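PDB 2CIU: mitochondrial import inner membrane translocase subunit TIM21 from Saccharomyces cerevisiae, which keeps the TOM and TIM23 preprotein translocases in close contact through its intermembrane-space domain, and is an essential component of the TIM23 complex of the inner membrane. Local coordinates for residues A[41-46]-A[75-80]; A[88-93]-A[101-106]. All blocks are in the same frame, centred on the assembly; numbering follows the deposited sequence.

Contact 1. Residues A[41-46]-A[75-80]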
loop_
_atom_site.group_PDB
_atom_site.type_symbol
_atom_site.label_atom_id
_atom_site.label_comp_id
_atom_site.label_asym_id
_atom_site.label_seq_id
_atom_site.Cartn_x
_atom_site.Cartn_y
_atom_site.Cartn_z
ATOM N N LYS A 41 6.485 8.795 6.908
ATOM C CA LYS A 41 5.475 8.534 7.916
ATOM C C LYS A 41 4.363 7.701 7.270
ATOM O O LYS A 41 4.107 7.842 6.076
ATOM C CB LYS A 41 4.928 9.871 8.401
ATOM C CG LYS A 41 3.873 9.792 9.472
ATOM C CD LYS A 41 3.431 11.197 9.857
ATOM C CE LYS A 41 2.442 11.186 10.994
ATOM N NZ LYS A 41 2.174 12.585 11.449
ATOM N N ALA A 42 3.740 6.824 8.048
ATOM C CA ALA A 42 2.668 5.979 7.531
ATOM C C ALA A 42 1.542 5.839 8.543
ATOM O O ALA A 42 1.762 5.870 9.752
ATOM C CB ALA A 42 3.218 4.586 7.155
ATOM N N TYR A 43 0.324 5.681 8.037
ATOM C CA TYR A 43 -0.842 5.538 8.891
ATOM C C TYR A 43 -1.980 4.979 8.065
ATOM O O TYR A 43 -1.852 4.851 6.840
ATOM C CB TYR A 43 -1.248 6.884 9.521
ATOM C CG TYR A 43 -1.115 8.084 8.611
ATOM C CD1 TYR A 43 -2.021 8.298 7.567
ATOM C CD2 TYR A 43 -0.061 9.001 8.766
ATOM C CE1 TYR A 43 -1.888 9.386 6.702
ATOM C CE2 TYR A 43 0.083 10.090 7.891
ATOM C CZ TYR A 43 -0.842 10.273 6.861
ATOM O OH TYR A 43 -0.715 11.318 5.976
ATOM N N GLY A 44 -3.069 4.645 8.748
ATOM C CA GLY A 44 -4.235 4.077 8.094
ATOM C C GLY A 44 -4.920 5.026 7.137
ATOM O O GLY A 44 -4.574 6.186 7.010
ATOM N N GLU A 45 -5.931 4.508 6.460
ATOM C CA GLU A 45 -6.691 5.281 5.492
ATOM C C GLU A 45 -7.265 6.581 6.056
ATOM O O GLU A 45 -7.895 6.589 7.113
ATOM C CB GLU A 45 -7.808 4.384 4.961
ATOM C CG GLU A 45 -8.702 4.975 3.919
ATOM C CD GLU A 45 -9.618 3.918 3.344
ATOM O OE1 GLU A 45 -10.133 3.094 4.129
ATOM O OE2 GLU A 45 -9.826 3.911 2.115
ATOM N N LEU A 46 -7.049 7.677 5.337
ATOM C CA LEU A 46 -7.557 8.978 5.752
ATOM C C LEU A 46 -9.034 9.080 5.429
ATOM O O LEU A 46 -9.446 8.826 4.295
ATOM C CB LEU A 46 -6.814 10.109 5.041
ATOM C CG LEU A 46 -5.347 10.261 5.452
ATOM C CD1 LEU A 46 -4.686 11.337 4.596
ATOM C CD2 LEU A 46 -5.266 10.620 6.933
ATOM N N ARG A 75 -5.850 -0.567 2.785
ATOM C CA ARG A 75 -5.426 0.714 2.258
ATOM C C ARG A 75 -4.757 1.495 3.374
ATOM O O ARG A 75 -5.199 1.461 4.516
ATOM C CB ARG A 75 -6.614 1.500 1.698
ATOM C CG ARG A 75 -7.072 0.882 0.404
ATOM C CD ARG A 75 -8.118 1.669 -0.318
ATOM N NE ARG A 75 -8.324 1.038 -1.616
ATOM C CZ ARG A 75 -9.227 1.418 -2.509
ATOM N NH1 ARG A 75 -10.033 2.441 -2.258
ATOM N NH2 ARG A 75 -9.315 0.765 -3.659
ATOM N N PHE A 76 -3.663 2.169 3.039
ATOM C CA PHE A 76 -2.973 2.992 4.026
ATOM C C PHE A 76 -2.220 4.088 3.292
ATOM O O PHE A 76 -2.192 4.117 2.065
ATOM C CB PHE A 76 -2.030 2.144 4.910
ATOM C CG PHE A 76 -0.917 1.467 4.167
ATOM C CD1 PHE A 76 0.291 2.127 3.925
ATOM C CD2 PHE A 76 -1.063 0.157 3.723
ATOM C CE1 PHE A 76 1.331 1.481 3.257
ATOM C CE2 PHE A 76 -0.030 -0.492 3.056
ATOM C CZ PHE A 76 1.172 0.168 2.822
ATOM N N HIS A 77 -1.628 5.014 4.034
ATOM C CA HIS A 77 -0.913 6.095 3.396
ATOM C C HIS A 77 0.529 6.143 3.825
ATOM O O HIS A 77 0.874 5.646 4.890
ATOM C CB HIS A 77 -1.525 7.449 3.758
ATOM C CG HIS A 77 -2.903 7.666 3.213
ATOM N ND1 HIS A 77 -4.044 7.302 3.894
ATOM C CD2 HIS A 77 -3.319 8.228 2.055
ATOM C CE1 HIS A 77 -5.105 7.636 3.177
ATOM N NE2 HIS A 77 -4.691 8.201 2.059
ATOM N N VAL A 78 1.345 6.755 2.973
ATOM C CA VAL A 78 2.760 6.980 3.250
ATOM C C VAL A 78 2.926 8.456 2.920
ATOM O O VAL A 78 2.568 8.914 1.829
ATOM C CB VAL A 78 3.687 6.108 2.380
ATOM C CG1 VAL A 78 5.150 6.502 2.627
ATOM C CG2 VAL A 78 3.488 4.630 2.731
ATOM N N GLU A 79 3.456 9.208 3.877
ATOM C CA GLU A 79 3.596 10.646 3.724
ATOM C C GLU A 79 5.015 11.177 3.835
ATOM O O GLU A 79 5.747 10.802 4.749
ATOM C CB GLU A 79 2.737 11.346 4.784
ATOM C CG GLU A 79 2.882 12.869 4.777
ATOM C CD GLU A 79 2.104 13.568 5.873
ATOM O OE1 GLU A 79 2.246 14.802 5.992
ATOM O OE2 GLU A 79 1.348 12.912 6.619
ATOM N N SER A 80 5.392 12.039 2.897
ATOM C CA SER A 80 6.703 12.697 2.936
ATOM C C SER A 80 6.377 14.144 3.277
ATOM O O SER A 80 5.209 14.512 3.384
ATOM C CB SER A 80 7.402 12.648 1.577
ATOM O OG SER A 80 6.702 13.426 0.616
HETATM O O HOH W 1 0.882 13.945 9.056
HETATM O O HOH W 2 -11.563 2.658 0.609
#
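OE2 of Glu-45, in the break of strand 41-48, lies 3.7 Å from CD of Arg-75 on strand 70-79. The charged ends stay apart, OE2 of Glu-45 and NH1 of Arg-75 being separated by 4.6 Å and joined through a water whose bond to NH1 is weak; the stronger partner of the guanidinium is His-88, bonded to NE. Next along the strand, Phe-76 contributes CB, which packs on the carbonyl oxygen of Tyr-43 while its ring turns off to the opposite face from the imidazole of His-77. At His-77 the backbone exchanges two hydrogen bonds with Tyr-43, the one from N to Tyr-43 O being nearly linear (177°). CG of Leu-46 sits over one face of the imidazole, toward the rim, 3.8 Å from the ring centroid in a CH-pi contact; separately, CE1 of Tyr-43 meets CB of His-77 at 3.5 Å. In the ring plane, ND1 gives a weak hydrogen bond to Gly-44 O. Val-78 pairs with Ala-42 on the face that carries Phe-76. Glu-79 closes the ladder with two backbone bonds to Lys-41. Its chi1 of 176° sets CG anti to the backbone N, and the chain, extended beyond CG, brings OE2 to the hydroxyl of Tyr-43 at 2.7 Å. That hydroxyl donates from above the carboxylate plane, although OE2 lies at the edge of the phenol ring. A water links the same OE2 to NZ of Lys-41, so one oxygen serves two donors. The result is an antiparallel pairing that joins strands 41-48 and 70-79, one face lined by Tyr-43, His-77 and Glu-79 and the other packed on helix 6-20, where Phe-11 is edge-to-face with Phe-76; strand 84-92 flanks 75-79 on its other side.

Contact 2. Residues A[88-93]-A[101-106]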
loop_
_atom_site.group_PDB
_atom_site.type_symbol
_atom_site.label_atom_id
_atom_site.label_comp_id
_atom_site.label_asym_id
_atom_site.label_seq_id
_atom_site.Cartn_x
_atom_site.Cartn_y
_atom_site.Cartn_z
ATOM N N HIS A 88 -2.740 0.720 -1.971
ATOM C CA HIS A 88 -3.803 -0.275 -1.986
ATOM C C HIS A 88 -3.139 -1.642 -2.090
ATOM O O HIS A 88 -2.270 -1.846 -2.932
ATOM C CB HIS A 88 -4.705 -0.072 -3.207
ATOM C CG HIS A 88 -5.635 -1.218 -3.454
ATOM N ND1 HIS A 88 -6.868 -1.322 -2.848
ATOM C CD2 HIS A 88 -5.480 -2.343 -4.192
ATOM C CE1 HIS A 88 -7.432 -2.465 -3.199
ATOM N NE2 HIS A 88 -6.611 -3.101 -4.013
ATOM N N LEU A 89 -3.560 -2.566 -1.237
ATOM C CA LEU A 89 -3.021 -3.914 -1.222
ATOM C C LEU A 89 -4.127 -4.955 -1.177
ATOM O O LEU A 89 -5.110 -4.797 -0.453
ATOM C CB LEU A 89 -2.120 -4.097 0.015
ATOM C CG LEU A 89 -1.613 -5.501 0.353
ATOM C CD1 LEU A 89 -0.663 -5.980 -0.735
ATOM C CD2 LEU A 89 -0.905 -5.479 1.720
ATOM N N GLU A 90 -3.965 -5.994 -1.993
ATOM C CA GLU A 90 -4.863 -7.138 -2.016
ATOM C C GLU A 90 -3.972 -8.348 -1.741
ATOM O O GLU A 90 -2.965 -8.544 -2.421
ATOM C CB GLU A 90 -5.515 -7.322 -3.387
ATOM C CG GLU A 90 -6.528 -8.469 -3.375
ATOM C CD GLU A 90 -7.092 -8.778 -4.752
ATOM O OE1 GLU A 90 -7.006 -7.912 -5.643
ATOM O OE2 GLU A 90 -7.631 -9.893 -4.936
ATOM N N ALA A 91 -4.329 -9.143 -0.744
ATOM C CA ALA A 91 -3.556 -10.335 -0.420
ATOM C C ALA A 91 -4.481 -11.526 -0.227
ATOM O O ALA A 91 -5.696 -11.371 -0.094
ATOM C CB ALA A 91 -2.727 -10.097 0.854
ATOM N N LYS A 92 -3.911 -12.725 -0.223
ATOM C CA LYS A 92 -4.717 -13.913 -0.009
ATOM C C LYS A 92 -3.870 -14.979 0.649
ATOM O O LYS A 92 -2.670 -15.090 0.382
ATOM C CB LYS A 92 -5.299 -14.434 -1.331
ATOM C CG LYS A 92 -4.376 -15.267 -2.191
ATOM C CD LYS A 92 -5.162 -15.864 -3.361
ATOM C CE LYS A 92 -4.311 -16.796 -4.203
ATOM N NZ LYS A 92 -5.083 -17.371 -5.339
ATOM N N GLU A 93 -4.494 -15.754 1.525
ATOM C CA GLU A 93 -3.787 -16.824 2.209
ATOM C C GLU A 93 -3.068 -17.685 1.172
ATOM O O GLU A 93 -3.603 -17.976 0.101
ATOM C CB GLU A 93 -4.783 -17.678 2.994
ATOM C CG GLU A 93 -4.155 -18.562 4.058
ATOM C CD GLU A 93 -5.186 -19.407 4.784
ATOM O OE1 GLU A 93 -6.239 -18.857 5.176
ATOM O OE2 GLU A 93 -4.943 -20.618 4.968
ATOM N N ASP A 101 0.021 -14.380 0.067
ATOM C CA ASP A 101 0.496 -13.889 -1.211
ATOM C C ASP A 101 -0.030 -12.486 -1.477
ATOM O O ASP A 101 -1.175 -12.174 -1.154
ATOM C CB ASP A 101 0.025 -14.798 -2.350
ATOM C CG ASP A 101 0.604 -16.191 -2.263
ATOM O OD1 ASP A 101 1.831 -16.309 -2.080
ATOM O OD2 ASP A 101 -0.168 -17.166 -2.399
ATOM N N PHE A 102 0.814 -11.628 -2.037
ATOM C CA PHE A 102 0.371 -10.291 -2.398
ATOM C C PHE A 102 -0.133 -10.472 -3.829
ATOM O O PHE A 102 0.615 -10.890 -4.713
ATOM C CB PHE A 102 1.527 -9.288 -2.367
ATOM C CG PHE A 102 1.765 -8.665 -1.010
ATOM C CD1 PHE A 102 1.217 -9.225 0.140
ATOM C CD2 PHE A 102 2.554 -7.529 -0.889
ATOM C CE1 PHE A 102 1.453 -8.659 1.393
ATOM C CE2 PHE A 102 2.799 -6.955 0.362
ATOM C CZ PHE A 102 2.248 -7.519 1.499
ATOM N N ILE A 103 -1.412 -10.176 -4.034
ATOM C CA ILE A 103 -2.058 -10.322 -5.332
ATOM C C ILE A 103 -1.993 -9.062 -6.193
ATOM O O ILE A 103 -1.819 -9.133 -7.412
ATOM C CB ILE A 103 -3.549 -10.695 -5.134
ATOM C CG1 ILE A 103 -3.660 -12.028 -4.398
ATOM C CG2 ILE A 103 -4.265 -10.749 -6.484
ATOM C CD1 ILE A 103 -5.082 -12.406 -4.044
ATOM N N ASN A 104 -2.117 -7.908 -5.555
ATOM C CA ASN A 104 -2.131 -6.644 -6.270
ATOM C C ASN A 104 -1.683 -5.579 -5.281
ATOM O O ASN A 104 -2.079 -5.611 -4.130
ATOM C CB ASN A 104 -3.575 -6.358 -6.730
ATOM C CG ASN A 104 -3.718 -5.053 -7.494
ATOM O OD1 ASN A 104 -4.795 -4.438 -7.499
ATOM N ND2 ASN A 104 -2.650 -4.626 -8.153
ATOM N N MET A 105 -0.838 -4.658 -5.722
ATOM C CA MET A 105 -0.409 -3.585 -4.841
ATOM C C MET A 105 -0.011 -2.376 -5.667
ATOM O O MET A 105 0.825 -2.468 -6.566
ATOM C CB MET A 105 0.752 -4.044 -3.958
ATOM C CG MET A 105 1.170 -2.977 -2.962
ATOM S SD MET A 105 2.568 -3.528 -1.943
ATOM C CE MET A 105 2.340 -2.473 -0.570
ATOM N N TYR A 106 -0.651 -1.239 -5.407
ATOM C CA TYR A 106 -0.310 -0.048 -6.153
ATOM C C TYR A 106 -0.307 1.167 -5.249
ATOM O O TYR A 106 -0.812 1.138 -4.120
ATOM C CB TYR A 106 -1.247 0.142 -7.364
ATOM C CG TYR A 106 -2.706 0.408 -7.042
ATOM C CD1 TYR A 106 -3.140 1.674 -6.636
ATOM C CD2 TYR A 106 -3.651 -0.613 -7.148
ATOM C CE1 TYR A 106 -4.487 1.917 -6.342
ATOM C CE2 TYR A 106 -4.992 -0.384 -6.858
ATOM C CZ TYR A 106 -5.405 0.872 -6.456
ATOM O OH TYR A 106 -6.727 1.078 -6.134
HETATM O O HOH W 3 -7.116 -5.261 -5.777
#
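Glu-90 faces two residues at once, Ile-103 and Asn-104, a clear example of a classic beta bulge in an antiparallel hairpin. Its carbonyl oxygen accepts from Ile-103 N at 2.8 Å and, weakly, from Asn-104 N, while Glu-90 N returns a bond to Asn-104 O. The extra residue shifts the pairing by one, and CB of Ile-103 is directed toward the partner strand. CD1 of Ile-103 lies across the Lys-92 chain, tightly against CB of Lys-92 at 3.4 Å, and its CG2 and CD1 touch OE2 of Glu-90, which is itself hydrogen-bonded to His-71. On the same face a water, in the plane of the imidazole at its edge, binds NE2 of His-88 and donates to OE1 of Glu-90 and OD1 of Asn-104, while ND1 of His-88 is hydrogen-bonded to Arg-75 NE. His-88 also meets Tyr-106: its CB sits over the phenol face, 3.7 Å from the ring centroid, and the two rings are near parallel (21°) but slid so far that they barely overlap, CD2 of His-88 approaching CE2 of Tyr-106 at 3.3 Å. The tyrosine CG takes the position between backbone N and carbonyl carbon (chi1 65°), which starts the ring back toward the histidine. An alanine in place of Tyr-106 would probably strip CB and CD2 of His-88 of the ring they rest on and open a gap beside them. On the opposite face, CD1 of Leu-89 stands over the centre of the Phe-102 ring, 3.5 Å from its centroid. Helix 6-20 lies against this apolar face through Leu-10, Ala-14 and Met-17, strand 70-79 flanks 88-92 on its other side, and backbone bonds between Met-105 and both Leu-117 and Ile-118 tie 101-106 to the residues after strand 115-116.

The two contacts belong to one antiparallel sheet of the intermembrane-space domain, their centres about 17 Å apart on opposite sides of the chain's centre. They come in series: contact 1 pairs strand 41-48 with strand 70-79, and contact 2 follows with the hairpin of strands 84-92 and 101-108. Strands 70-79 and 84-92 are neighbours, so the pairings run 41-48, 70-79, 84-92, 101-108, and helix 6-20 packs on both contacts. They touch directly where Arg-75 NE probably hydrogen-bonds to His-88 ND1, 3.0 Å away. Two strand pairings packed against helix 6-20 thus form much of the sheet of this domain, consistent with the NTF2 clan of the TIM21 family.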